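Local coordinates for envelope polyprotein (Puumala orthohantavirus, PDB 5FXU) that forms the Gn glycoprotein ectodomain of the hantaviral surface, probably acting with its partner glycoprotein Gc in attachment and entry, at residues Thr105-Asp113 with Thr124-Gln132. Sequence-based numbering, arbitrary orientation.
Sequences TRKTIACFD and TVFLIGPIQ
I109 and I128 form the last bridged pair, farthest from the turn, of an antiparallel beta hairpin made by strands 107-116 and 120-130 of the Gn head. Three hydrogen-bonded pairs, I109-I128, C111-F126 and D113-T124, tie the backbones together with six bonds. The straightest is F126 N to C111 O, 2.8 Å with 173° at the hydrogen. The inner part is tightly packed. I109, C111, F126 and I128 point to one face, where strand 19-30 covers F126 and I128. C111 SG forms a disulfide with C92, which ties strand 107-116 covalently to it. The F126 ring presents its edge to strand 107-116, with CE1 4.2 Å from D113 CB, and meets F194 edge-to-face. The D113 carboxylate turns from the partner strand to hydrogen bonds with the T310 and T344 hydroxyls.

A110, F112, V125 and L127 start on the other face; V125 and L127 pack on strand 147-155 and A110 on L47. L127 has CG anti to the backbone N (chi1 179°), and CD1 leans across to the first strand. It reaches T108 CG2 at 3.6 Å and A110 CB at 3.9 Å.

Past the I109-I128 pair the contact loosens. P130 lays its ring against the backbone around R106, with CG 3.7 Å from R106 CA. R106, with positive phi after helix 102-105, is exposed. Its guanidinium carries the amide of Q132 over one face, the two planes 33° apart; the nearest atoms, R106 NH2 and Q132 NE2, are 3.6 Å apart and make no hydrogen bond. At the opposite end of the pairing, a water bonds T124 OG1 at 2.8 Å and donates a weak bond to D113 O.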
loop_
_atom_site.group_PDB
_atom_site.type_symbol
_atom_site.label_atom_id
_atom_site.label_comp_id
_atom_site.label_asym_id
_atom_site.label_seq_id
_atom_site.Cartn_x
_atom_site.Cartn_y
_atom_site.Cartn_z
ATOM N N THR A 105 20.549 -4.476 -4.865
ATOM C CA THR A 105 20.754 -5.540 -3.882
ATOM C C THR A 105 20.247 -6.903 -4.339
ATOM O O THR A 105 20.590 -7.916 -3.740
ATOM C CB THR A 105 20.040 -5.252 -2.540
ATOM O OG1 THR A 105 18.612 -5.269 -2.722
ATOM C CG2 THR A 105 20.493 -3.918 -1.944
ATOM N N ARG A 106 19.409 -6.923 -5.369
ATOM C CA ARG A 106 18.800 -8.140 -5.861
ATOM C C ARG A 106 17.888 -8.809 -4.840
ATOM O O ARG A 106 17.737 -10.024 -4.828
ATOM C CB ARG A 106 19.882 -9.091 -6.385
ATOM C CG ARG A 106 20.784 -8.457 -7.442
ATOM C CD ARG A 106 19.966 -8.073 -8.682
ATOM N NE ARG A 106 20.689 -7.391 -9.753
ATOM C CZ ARG A 106 21.789 -7.830 -10.381
ATOM N NH1 ARG A 106 22.404 -8.979 -10.066
ATOM N NH2 ARG A 106 22.308 -7.073 -11.339
ATOM N N LYS A 107 17.265 -7.993 -4.003
ATOM C CA LYS A 107 16.327 -8.483 -3.010
ATOM C C LYS A 107 14.900 -8.432 -3.524
ATOM O O LYS A 107 14.528 -7.538 -4.279
ATOM C CB LYS A 107 16.460 -7.679 -1.725
ATOM C CG LYS A 107 17.802 -7.905 -1.049
ATOM C CD LYS A 107 17.893 -9.332 -0.514
ATOM C CE LYS A 107 18.983 -9.492 0.529
ATOM N NZ LYS A 107 18.711 -10.681 1.383
ATOM N N THR A 108 14.125 -9.421 -3.112
ATOM C CA THR A 108 12.729 -9.542 -3.464
ATOM C C THR A 108 11.922 -9.230 -2.193
ATOM O O THR A 108 12.267 -9.693 -1.109
ATOM C CB THR A 108 12.448 -10.957 -3.982
ATOM O OG1 THR A 108 13.079 -11.115 -5.255
ATOM C CG2 THR A 108 10.942 -11.222 -4.153
ATOM N N ILE A 109 10.887 -8.414 -2.336
ATOM C CA ILE A 109 9.987 -8.065 -1.237
ATOM C C ILE A 109 8.691 -8.798 -1.481
ATOM O O ILE A 109 8.100 -8.682 -2.552
ATOM C CB ILE A 109 9.699 -6.548 -1.150
ATOM C CG1 ILE A 109 10.956 -5.769 -0.788
ATOM C CG2 ILE A 109 8.650 -6.242 -0.080
ATOM C CD1 ILE A 109 11.838 -5.425 -1.978
ATOM N N ALA A 110 8.274 -9.572 -0.490
ATOM C CA ALA A 110 6.989 -10.262 -0.514
ATOM C C ALA A 110 6.340 -10.026 0.843
ATOM O O ALA A 110 6.921 -10.361 1.860
ATOM C CB ALA A 110 7.159 -11.738 -0.783
ATOM N N CYS A 111 5.145 -9.444 0.830
ATOM C CA CYS A 111 4.435 -9.042 2.029
ATOM C C CYS A 111 2.942 -8.945 1.701
ATOM O O CYS A 111 2.553 -9.106 0.547
ATOM C CB CYS A 111 4.968 -7.705 2.522
ATOM S SG CYS A 111 4.775 -6.325 1.349
ATOM N N PHE A 112 2.084 -8.777 2.708
ATOM C CA PHE A 112 0.629 -8.657 2.450
ATOM C C PHE A 112 0.030 -7.504 3.221
ATOM O O PHE A 112 0.608 -7.047 4.188
ATOM C CB PHE A 112 -0.100 -9.983 2.696
ATOM C CG PHE A 112 0.093 -10.524 4.066
ATOM C CD1 PHE A 112 1.213 -11.297 4.392
ATOM C CD2 PHE A 112 -0.838 -10.237 5.053
ATOM C CE1 PHE A 112 1.384 -11.773 5.680
ATOM C CE2 PHE A 112 -0.674 -10.710 6.338
ATOM C CZ PHE A 112 0.440 -11.471 6.658
ATOM N N ASP A 113 -1.074 -6.976 2.711
ATOM C CA ASP A 113 -1.925 -6.050 3.454
ATOM C C ASP A 113 -3.240 -6.795 3.755
ATOM O O ASP A 113 -3.487 -7.854 3.170
ATOM C CB ASP A 113 -2.158 -4.741 2.646
ATOM C CG ASP A 113 -2.554 -3.530 3.549
ATOM O OD1 ASP A 113 -2.893 -3.787 4.745
ATOM O OD2 ASP A 113 -2.529 -2.329 3.067
ATOM N N THR A 124 -4.019 -9.294 0.756
ATOM C CA THR A 124 -3.603 -8.959 -0.574
ATOM C C THR A 124 -2.095 -9.135 -0.514
ATOM O O THR A 124 -1.411 -8.484 0.273
ATOM C CB THR A 124 -3.975 -7.507 -0.983
ATOM O OG1 THR A 124 -5.394 -7.386 -1.175
ATOM C CG2 THR A 124 -3.327 -7.130 -2.298
ATOM N N VAL A 125 -1.584 -10.041 -1.333
ATOM C CA VAL A 125 -0.146 -10.333 -1.374
ATOM C C VAL A 125 0.512 -9.491 -2.457
ATOM O O VAL A 125 0.047 -9.479 -3.578
ATOM C CB VAL A 125 0.094 -11.822 -1.639
ATOM C CG1 VAL A 125 1.567 -12.101 -1.847
ATOM C CG2 VAL A 125 -0.437 -12.631 -0.476
ATOM N N PHE A 126 1.589 -8.816 -2.093
ATOM C CA PHE A 126 2.381 -8.009 -3.016
ATOM C C PHE A 126 3.742 -8.663 -3.187
ATOM O O PHE A 126 4.380 -9.035 -2.196
ATOM C CB PHE A 126 2.588 -6.609 -2.450
ATOM C CG PHE A 126 1.330 -5.791 -2.405
ATOM C CD1 PHE A 126 0.488 -5.826 -1.274
ATOM C CD2 PHE A 126 0.960 -4.990 -3.476
ATOM C CE1 PHE A 126 -0.696 -5.081 -1.229
ATOM C CE2 PHE A 126 -0.231 -4.256 -3.439
ATOM C CZ PHE A 126 -1.060 -4.307 -2.309
ATOM N N LEU A 127 4.201 -8.772 -4.436
ATOM C CA LEU A 127 5.543 -9.286 -4.742
ATOM C C LEU A 127 6.252 -8.290 -5.600
ATOM O O LEU A 127 5.754 -7.912 -6.658
ATOM C CB LEU A 127 5.403 -10.594 -5.474
ATOM C CG LEU A 127 6.681 -11.291 -5.899
ATOM C CD1 LEU A 127 7.451 -11.763 -4.687
ATOM C CD2 LEU A 127 6.334 -12.477 -6.783
ATOM N N ILE A 128 7.405 -7.838 -5.123
ATOM C CA ILE A 128 8.233 -6.840 -5.816
ATOM C C ILE A 128 9.637 -7.384 -5.902
ATOM O O ILE A 128 10.165 -7.898 -4.928
ATOM C CB ILE A 128 8.315 -5.553 -5.008
ATOM C CG1 ILE A 128 6.911 -4.980 -4.798
ATOM C CG2 ILE A 128 9.172 -4.505 -5.710
ATOM C CD1 ILE A 128 6.853 -3.915 -3.721
ATOM N N GLY A 129 10.271 -7.249 -7.053
ATOM C CA GLY A 129 11.626 -7.723 -7.171
ATOM C C GLY A 129 12.358 -7.367 -8.437
ATOM O O GLY A 129 11.833 -6.696 -9.310
ATOM N N PRO A 130 13.603 -7.817 -8.542
ATOM C CA PRO A 130 14.408 -7.391 -9.707
ATOM C C PRO A 130 13.911 -8.001 -11.003
ATOM O O PRO A 130 13.375 -9.126 -11.029
ATOM C CB PRO A 130 15.824 -7.848 -9.367
ATOM C CG PRO A 130 15.751 -8.463 -8.014
ATOM C CD PRO A 130 14.328 -8.754 -7.670
ATOM N N ILE A 131 14.093 -7.254 -12.080
ATOM C CA ILE A 131 13.658 -7.707 -13.395
ATOM C C ILE A 131 14.396 -8.993 -13.834
ATOM O O ILE A 131 13.839 -9.751 -14.605
ATOM C CB ILE A 131 13.738 -6.557 -14.425
ATOM C CG1 ILE A 131 12.735 -5.462 -14.019
ATOM C CG2 ILE A 131 13.377 -7.035 -15.829
ATOM C CD1 ILE A 131 12.865 -4.127 -14.730
ATOM N N GLN A 132 15.587 -9.266 -13.278
ATOM C CA GLN A 132 16.353 -10.510 -13.543
ATOM C C GLN A 132 15.584 -11.781 -13.186
ATOM O O GLN A 132 15.848 -12.845 -13.753
ATOM C CB GLN A 132 17.688 -10.537 -12.773
ATOM C CG GLN A 132 18.788 -9.630 -13.322
ATOM C CD GLN A 132 18.600 -8.127 -12.995
ATOM O OE1 GLN A 132 17.665 -7.707 -12.250
ATOM N NE2 GLN A 132 19.453 -7.308 -13.595
HETATM O O HOH W 1 -6.121 -6.807 1.467
#